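Local coordinates for protein hypothetical bacterial 6-phosphogluconolactonase (Bacteroides fragilis, PDB 3SCY) that probably hydrolyses 6-phosphogluconolactone or a related sugar lactone on a seven-bladed beta-propeller, at residues 162-167 against 216-221; 19-24 against 307-312; 79-84 against 90-95. One frame throughout, in Å; residues are numbered along the deposited sequence. Where two conformers were deposited one is given.

From the N terminus, the chain first runs through 19-24, whose partner 307-312 comes nearly three hundred residues later: contact 2 closes a loop that takes in most of the propeller and brings the first strand, in the blade that both chain ends close together (13-48 with 354-360), beside the start of the 310-350 blade. Both other contacts are nested inside that loop, in series. Contact 3 closes first, as the outer hairpin of one blade, 79-84 with 90-95. Contact 1 follows, joining a turn of the 157-206 blade to the inner strand of the next blade. Contacts 1 and 2 lie on opposite sides of the chain's centre, their own centres about 25 Å apart.

Contact 1 (162-167 against 216-221); sequences ITPDGK and LIFNSD
Pro164 lies over one face of the Phe218 ring, and this pair carries the contact. Pro164 CD sits almost above the middle of the ring, 3.6 Å from the centroid and 14° off the normal, which is a clear CH-pi contact. Pro164 CG shifts toward the root of the ring, 3.6 Å from Phe218 CG, so two methylenes of the pyrrolidine rest on the aromatic face while the two side chains cross at about a right angle. Phe218 reaches this place with CG anti to its carbonyl carbon (chi1 -64°), which swings the ring out from the end of its strand toward the turn. At the far end of the ring, the Thr163 methyl CG2 stands 4.0 Å from Phe218 CZ, approaching obliquely.

In Thr163, OG1 lies between the backbone N and the carbonyl carbon (chi1 52°), which leaves CG2 anti to the carbonyl carbon and facing the phenyl ring. Thr163 OG1 bonds to Asp165 OD1 at 2.6 Å, on the syn side of the carboxylate, and is also hydrogen-bonded by Tyr168 N. The backbone N of Lys167 reaches the same carboxylate oxygen from the opposite face, 3.1 Å from Asp165 OD1, forming an Asx turn. A type I turn runs from Thr163 to Gly166, closed by Gly166 N to Thr163 O; the Asx bond and this one both lie within the loop that carries Pro164.

In the propeller, 162-167 is the bend between strands 157-162 and 168-173, and Phe218 ends strand 213-218, the first of the following blade. Tyr240 on strand 234-241 meets Phe218 edge to face and hydrogen-bonds Asp165 OD2, while Phe218 also touches Leu170 of strand 168-173 and Ala225 of strand 224-229.

Contact 2 (19-24 against 307-312); sequences GTYTSG and HPRNFI
Tyr21 follows directly on strand 19-20, and Arg309 lies near the start of the strand that runs on through Phe311 and Ile312, after an inverse gamma turn centred on Pro308 and bonded from Arg309 N to His307 O (2.8 Å); the two backbones stay apart, and side chains alone make the meeting. The phenol oxygen of Tyr21 stands over one face of the Arg309 guanidinium, 3.2 Å above its plane and offset toward the rim. It is nearest to NH2, with Tyr21 OH 3.2 Å from Arg309 NH2, and it lies 3.3 Å from Arg309 CZ. Ring and guanidinium planes are 75° apart. Arg309 gets there on an extended chain, with CG anti to its backbone N (chi1 170°), while Tyr21, with CG anti to its carbonyl carbon (chi1 -77°), points its hydroxyl at the guanidinium.

Despite the short approach, the angle is too poor for a hydrogen bond from NH2, whose hydrogens lie in the guanidinium plane. The hydroxyl is instead bonded to Glu69 OE1, and Arg309 NH2 to an oxygen of an unidentified molecule, probably from the crystallisation liquor. Arg214 brings a second positive charge close to Arg309 NE. The chemistry is thus a polar oxygen over a cationic face, probably favourable electrostatically; such molecules often mark pockets, so an oxygen-bearing ligand here is possible.

Contact 3 (79-84 against 90-95); sequences AFAFDK and HLLNTQ
Phe80 and Leu91 meet on one face of a two-stranded antiparallel pairing, while Ala79, Ala81, His90 and Asn93 point to the other.

Backbone hydrogen bonds come first. Ala81 and His90 form a hydrogen-bonded pair, Ala81 N to His90 O at 2.8 Å and His90 N to Ala81 O at 2.9 Å. Farther along, Ala79 N reaches Asn93 O at 2.9 Å and nearly straight (175°). Between these hydrogen-bonded pairs, Phe80 and Leu91 make an antiparallel non-hydrogen-bonded one. The carbonyl of Ala79 accepts twice: Ala79 O takes a bond from Leu92 N at 2.8 Å and, weakly, one from Asn93 N. With Leu92 and Asn93 both opposite Ala79, the register slips by one residue, the mark of a classic bulge.

Apolar contacts flank these bonds. Leu91 CD1 hangs over one face of the Phe80 ring, 4.1 Å from its centroid and toward the rim, in a CH-pi contact. Its branch is carried there by CG being anti to the backbone N (chi1 -177°). The extra residue Leu92 leans on the other strand, Leu92 CD2 lying 4.0 Å from Ala81 CB.

Polar side-chain contacts are fewer. A water lies in the plane of the His90 ring, 2.6 Å from His90 ND1, and donates to Ala81 O, bridging this imidazole to the opposite strand. Asn93, at chi1 75°, brings OD1 over the Ala79 methyl, while its ND2 hydrogen-bonds the carbonyl O of Leu133.

Strands 76-83 and 88-96 are the third and fourth strands of the blade, 88-96 at its outer edge, with 63-68 on the inner side of 76-83. Such an antiparallel hairpin, here with its bulge at Leu92 and Asn93, is the outer half of a beta-propeller blade.

Contact 1 (162-167 against 216-221)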
# COMPACT_ATOMS: atom_id res chain seq x y z
N ILE A 162 -3.65 -9.42 -3.95
CA ILE A 162 -4.33 -10.41 -4.77
C ILE A 162 -3.77 -10.24 -6.17
O ILE A 162 -3.62 -9.09 -6.61
CB ILE A 162 -5.84 -10.21 -4.66
CG1 ILE A 162 -6.27 -10.54 -3.20
CG2 ILE A 162 -6.60 -11.11 -5.69
CD1 ILE A 162 -7.65 -9.99 -2.77
N THR A 163 -3.40 -11.34 -6.84
CA THR A 163 -2.79 -11.30 -8.16
C THR A 163 -3.81 -10.79 -9.21
O THR A 163 -5.02 -10.93 -9.02
CB THR A 163 -2.16 -12.64 -8.54
OG1 THR A 163 -3.14 -13.65 -8.35
CG2 THR A 163 -0.93 -12.96 -7.67
N PRO A 164 -3.33 -10.26 -10.36
CA PRO A 164 -4.27 -9.69 -11.35
C PRO A 164 -5.22 -10.70 -11.99
O PRO A 164 -6.18 -10.30 -12.66
CB PRO A 164 -3.36 -9.10 -12.43
CG PRO A 164 -2.05 -8.96 -11.79
CD PRO A 164 -1.92 -9.99 -10.74
N ASP A 165 -4.93 -12.00 -11.82
CA ASP A 165 -5.76 -13.07 -12.36
C ASP A 165 -6.77 -13.58 -11.31
O ASP A 165 -7.51 -14.52 -11.57
CB ASP A 165 -4.88 -14.21 -12.88
CG ASP A 165 -3.87 -14.69 -11.87
OD1 ASP A 165 -4.10 -14.49 -10.65
OD2 ASP A 165 -2.83 -15.22 -12.29
N GLY A 166 -6.79 -12.94 -10.13
CA GLY A 166 -7.71 -13.23 -9.02
C GLY A 166 -7.51 -14.58 -8.35
O GLY A 166 -8.35 -15.01 -7.56
N LYS A 167 -6.40 -15.26 -8.66
CA LYS A 167 -6.19 -16.64 -8.20
C LYS A 167 -5.30 -16.81 -6.97
O LYS A 167 -5.40 -17.85 -6.30
CB LYS A 167 -5.59 -17.47 -9.34
CG LYS A 167 -6.49 -17.54 -10.57
CD LYS A 167 -5.84 -18.31 -11.72
CE LYS A 167 -6.61 -18.13 -13.00
NZ LYS A 167 -5.92 -18.77 -14.15
N LEU A 216 4.57 -4.60 -2.93
CA LEU A 216 4.50 -5.25 -4.25
C LEU A 216 3.37 -4.68 -5.07
O LEU A 216 2.26 -4.47 -4.55
CB LEU A 216 4.28 -6.75 -4.04
CG LEU A 216 4.23 -7.63 -5.33
CD1 LEU A 216 5.64 -7.83 -5.93
CD2 LEU A 216 3.67 -9.02 -4.99
N ILE A 217 3.64 -4.47 -6.38
CA ILE A 217 2.65 -3.97 -7.33
C ILE A 217 2.75 -4.79 -8.62
O ILE A 217 3.77 -5.45 -8.88
CB ILE A 217 2.75 -2.47 -7.63
CG1 ILE A 217 4.16 -2.15 -8.21
CG2 ILE A 217 2.43 -1.62 -6.37
CD1 ILE A 217 4.31 -0.79 -8.83
N PHE A 218 1.71 -4.70 -9.43
CA PHE A 218 1.64 -5.35 -10.75
C PHE A 218 1.44 -4.31 -11.79
O PHE A 218 0.83 -3.27 -11.50
CB PHE A 218 0.45 -6.34 -10.83
CG PHE A 218 0.62 -7.48 -9.86
CD1 PHE A 218 1.31 -8.63 -10.23
CD2 PHE A 218 0.16 -7.38 -8.56
CE1 PHE A 218 1.53 -9.66 -9.31
CE2 PHE A 218 0.35 -8.42 -7.65
CZ PHE A 218 1.05 -9.53 -8.03
N ASN A 219 1.86 -4.60 -13.03
CA ASN A 219 1.56 -3.65 -14.10
C ASN A 219 0.09 -3.85 -14.55
O ASN A 219 -0.59 -4.76 -14.07
CB ASN A 219 2.56 -3.74 -15.26
CG ASN A 219 2.33 -4.94 -16.14
OD1 ASN A 219 1.89 -5.99 -15.68
ND2 ASN A 219 2.58 -4.78 -17.42
N SER A 220 -0.37 -3.00 -15.47
CA SER A 220 -1.77 -3.00 -15.92
C SER A 220 -2.24 -4.31 -16.56
O SER A 220 -3.37 -4.70 -16.30
CB SER A 220 -2.05 -1.85 -16.89
OG SER A 220 -1.20 -1.91 -18.02
N ASP A 221 -1.41 -4.96 -17.37
CA ASP A 221 -1.86 -6.20 -18.02
C ASP A 221 -1.57 -7.43 -17.14
O ASP A 221 -1.93 -8.54 -17.52
CB ASP A 221 -1.28 -6.37 -19.44
CG ASP A 221 0.22 -6.45 -19.57
OD1 ASP A 221 0.89 -6.68 -18.55
OD2 ASP A 221 0.72 -6.37 -20.71

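Contact 2 (19-24 against 307-312)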
# COMPACT_ATOMS: atom_id res chain seq x y z
N GLY A 19 -4.66 8.32 5.79
CA GLY A 19 -4.36 7.60 7.03
C GLY A 19 -3.15 8.24 7.69
O GLY A 19 -2.29 8.82 7.01
N THR A 20 -3.08 8.15 9.01
CA THR A 20 -2.03 8.76 9.84
C THR A 20 -1.64 7.92 11.03
O THR A 20 -2.29 6.92 11.34
CB THR A 20 -2.59 10.08 10.43
OG1 THR A 20 -3.61 9.79 11.40
CG2 THR A 20 -3.12 11.06 9.36
N TYR A 21 -0.60 8.37 11.74
CA TYR A 21 -0.30 7.87 13.09
C TYR A 21 -0.90 8.89 14.04
O TYR A 21 -0.83 10.10 13.78
CB TYR A 21 1.19 7.68 13.31
CG TYR A 21 1.70 6.41 12.66
CD1 TYR A 21 1.31 5.16 13.12
CD2 TYR A 21 2.55 6.47 11.57
CE1 TYR A 21 1.79 3.99 12.53
CE2 TYR A 21 3.05 5.31 10.98
CZ TYR A 21 2.64 4.08 11.44
OH TYR A 21 3.12 2.94 10.83
N THR A 22 -1.54 8.42 15.12
CA THR A 22 -2.25 9.32 16.02
C THR A 22 -1.51 9.56 17.36
O THR A 22 -2.16 10.04 18.29
CB THR A 22 -3.66 8.77 16.26
OG1 THR A 22 -3.59 7.40 16.69
CG2 THR A 22 -4.52 8.84 15.01
N SER A 23 -0.17 9.32 17.44
CA SER A 23 0.64 9.57 18.65
C SER A 23 0.76 11.07 18.94
O SER A 23 1.11 11.45 20.06
CB SER A 23 2.04 8.97 18.53
OG SER A 23 2.64 9.23 17.27
N GLY A 24 0.49 11.90 17.93
CA GLY A 24 0.53 13.35 18.05
C GLY A 24 -0.86 13.95 18.07
O GLY A 24 -1.74 13.46 18.79
N HIS A 307 10.40 11.68 5.40
CA HIS A 307 9.76 10.40 5.65
C HIS A 307 8.57 10.14 4.70
O HIS A 307 7.43 9.92 5.16
CB HIS A 307 9.36 10.24 7.13
CG HIS A 307 9.31 8.82 7.58
ND1 HIS A 307 10.42 8.20 8.13
CD2 HIS A 307 8.28 7.92 7.53
CE1 HIS A 307 10.03 6.96 8.43
NE2 HIS A 307 8.76 6.75 8.08
N PRO A 308 8.87 10.03 3.38
CA PRO A 308 7.83 9.67 2.38
C PRO A 308 7.51 8.17 2.42
O PRO A 308 7.89 7.41 1.54
CB PRO A 308 8.48 10.06 1.05
CG PRO A 308 9.96 9.87 1.28
CD PRO A 308 10.18 10.28 2.73
N ARG A 309 6.79 7.74 3.45
CA ARG A 309 6.45 6.31 3.61
C ARG A 309 5.40 5.82 2.57
O ARG A 309 5.30 4.62 2.28
CB ARG A 309 5.90 6.14 5.04
CG ARG A 309 5.26 4.79 5.37
CD ARG A 309 5.01 4.69 6.88
NE ARG A 309 4.18 3.51 7.19
CZ ARG A 309 4.59 2.46 7.90
NH1 ARG A 309 5.81 2.43 8.42
NH2 ARG A 309 3.77 1.43 8.09
N ASN A 310 4.63 6.76 2.01
CA ASN A 310 3.55 6.44 1.08
C ASN A 310 3.36 7.57 0.10
O ASN A 310 3.56 8.73 0.44
CB ASN A 310 2.26 6.24 1.91
CG ASN A 310 1.05 5.90 1.06
OD1 ASN A 310 0.35 6.79 0.56
ND2 ASN A 310 0.85 4.63 0.80
N PHE A 311 2.97 7.23 -1.14
CA PHE A 311 2.62 8.24 -2.10
C PHE A 311 1.57 7.62 -3.03
O PHE A 311 1.22 6.45 -2.89
CB PHE A 311 3.86 8.80 -2.85
CG PHE A 311 4.61 7.84 -3.73
CD1 PHE A 311 5.60 7.01 -3.21
CD2 PHE A 311 4.36 7.80 -5.10
CE1 PHE A 311 6.29 6.12 -4.04
CE2 PHE A 311 5.04 6.90 -5.93
CZ PHE A 311 6.00 6.07 -5.39
N ILE A 312 1.05 8.43 -3.97
CA ILE A 312 0.03 7.95 -4.91
C ILE A 312 0.12 8.79 -6.17
O ILE A 312 0.55 9.96 -6.12
CB ILE A 312 -1.37 8.02 -4.26
CG1 ILE A 312 -2.42 7.24 -5.08
CG2 ILE A 312 -1.81 9.49 -3.98
CD1 ILE A 312 -3.72 6.96 -4.28

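Contact 3 (79-84 against 90-95)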
# COMPACT_ATOMS: atom_id res chain seq x y z
N ALA A 79 -14.06 -1.00 10.13
CA ALA A 79 -14.88 -0.92 8.93
C ALA A 79 -15.78 0.28 9.02
O ALA A 79 -16.43 0.48 10.05
CB ALA A 79 -15.72 -2.19 8.80
N PHE A 80 -15.87 1.05 7.94
CA PHE A 80 -16.67 2.27 7.89
C PHE A 80 -17.57 2.32 6.69
O PHE A 80 -17.16 1.88 5.61
CB PHE A 80 -15.75 3.50 7.77
CG PHE A 80 -14.69 3.67 8.83
CD1 PHE A 80 -13.47 3.02 8.72
CD2 PHE A 80 -14.91 4.51 9.92
CE1 PHE A 80 -12.49 3.18 9.69
CE2 PHE A 80 -13.94 4.66 10.90
CZ PHE A 80 -12.74 3.98 10.78
N ALA A 81 -18.76 2.91 6.83
CA ALA A 81 -19.55 3.28 5.67
C ALA A 81 -18.98 4.60 5.16
O ALA A 81 -18.67 5.50 5.96
CB ALA A 81 -21.01 3.45 6.04
N PHE A 82 -18.78 4.71 3.86
CA PHE A 82 -18.18 5.91 3.27
C PHE A 82 -19.12 6.59 2.31
O PHE A 82 -19.79 5.95 1.51
CB PHE A 82 -16.85 5.54 2.56
CG PHE A 82 -16.08 6.74 2.04
CD1 PHE A 82 -15.67 7.75 2.89
CD2 PHE A 82 -15.71 6.81 0.70
CE1 PHE A 82 -14.95 8.84 2.42
CE2 PHE A 82 -14.97 7.89 0.23
CZ PHE A 82 -14.60 8.90 1.09
N ASP A 83 -19.19 7.92 2.42
CA ASP A 83 -19.98 8.74 1.51
C ASP A 83 -18.97 9.62 0.77
O ASP A 83 -18.44 10.56 1.34
CB ASP A 83 -21.06 9.54 2.26
CG ASP A 83 -21.93 10.41 1.37
OD1 ASP A 83 -21.42 10.93 0.34
OD2 ASP A 83 -23.11 10.62 1.71
N LYS A 84 -18.61 9.22 -0.47
CA LYS A 84 -17.57 9.82 -1.31
C LYS A 84 -17.82 11.32 -1.59
O LYS A 84 -16.86 12.09 -1.65
CB LYS A 84 -17.47 8.99 -2.61
CG LYS A 84 -17.04 9.67 -3.90
CD LYS A 84 -17.79 9.05 -5.06
N HIS A 90 -18.43 6.60 8.62
CA HIS A 90 -19.27 6.23 9.76
C HIS A 90 -18.89 4.86 10.18
O HIS A 90 -19.16 3.91 9.45
CB HIS A 90 -20.78 6.31 9.45
CG HIS A 90 -21.30 7.72 9.35
ND1 HIS A 90 -21.17 8.45 8.20
CD2 HIS A 90 -21.95 8.47 10.28
CE1 HIS A 90 -21.73 9.62 8.44
NE2 HIS A 90 -22.22 9.68 9.68
N LEU A 91 -18.21 4.75 11.32
CA LEU A 91 -17.76 3.46 11.83
C LEU A 91 -18.92 2.48 11.93
O LEU A 91 -20.00 2.81 12.43
CB LEU A 91 -17.07 3.63 13.19
CG LEU A 91 -16.47 2.37 13.83
CD1 LEU A 91 -15.24 1.86 13.06
CD2 LEU A 91 -16.14 2.62 15.29
N LEU A 92 -18.68 1.26 11.44
CA LEU A 92 -19.64 0.17 11.53
C LEU A 92 -19.24 -0.74 12.66
O LEU A 92 -20.06 -1.05 13.53
CB LEU A 92 -19.73 -0.61 10.21
CG LEU A 92 -20.11 0.20 8.95
CD1 LEU A 92 -20.17 -0.73 7.74
CD2 LEU A 92 -21.45 0.90 9.10
N ASN A 93 -17.97 -1.20 12.64
CA ASN A 93 -17.44 -2.04 13.70
C ASN A 93 -15.94 -2.20 13.57
O ASN A 93 -15.33 -1.68 12.62
CB ASN A 93 -18.13 -3.42 13.76
CG ASN A 93 -17.76 -4.41 12.68
OD1 ASN A 93 -17.29 -4.04 11.60
ND2 ASN A 93 -17.89 -5.69 13.00
N THR A 94 -15.34 -2.90 14.54
CA THR A 94 -13.91 -3.18 14.62
C THR A 94 -13.74 -4.65 14.98
O THR A 94 -14.60 -5.21 15.69
CB THR A 94 -13.27 -2.24 15.68
OG1 THR A 94 -13.70 -0.90 15.47
CG2 THR A 94 -11.75 -2.30 15.69
N GLN A 95 -12.66 -5.27 14.51
CA GLN A 95 -12.36 -6.66 14.85
C GLN A 95 -10.87 -6.78 15.09
O GLN A 95 -10.09 -6.17 14.36
CB GLN A 95 -12.83 -7.67 13.78
CG GLN A 95 -14.34 -7.69 13.50
CD GLN A 95 -15.17 -8.39 14.56
OE1 GLN A 95 -14.68 -8.79 15.63
NE2 GLN A 95 -16.45 -8.55 14.28
O HOH W 1 -20.58 8.05 5.66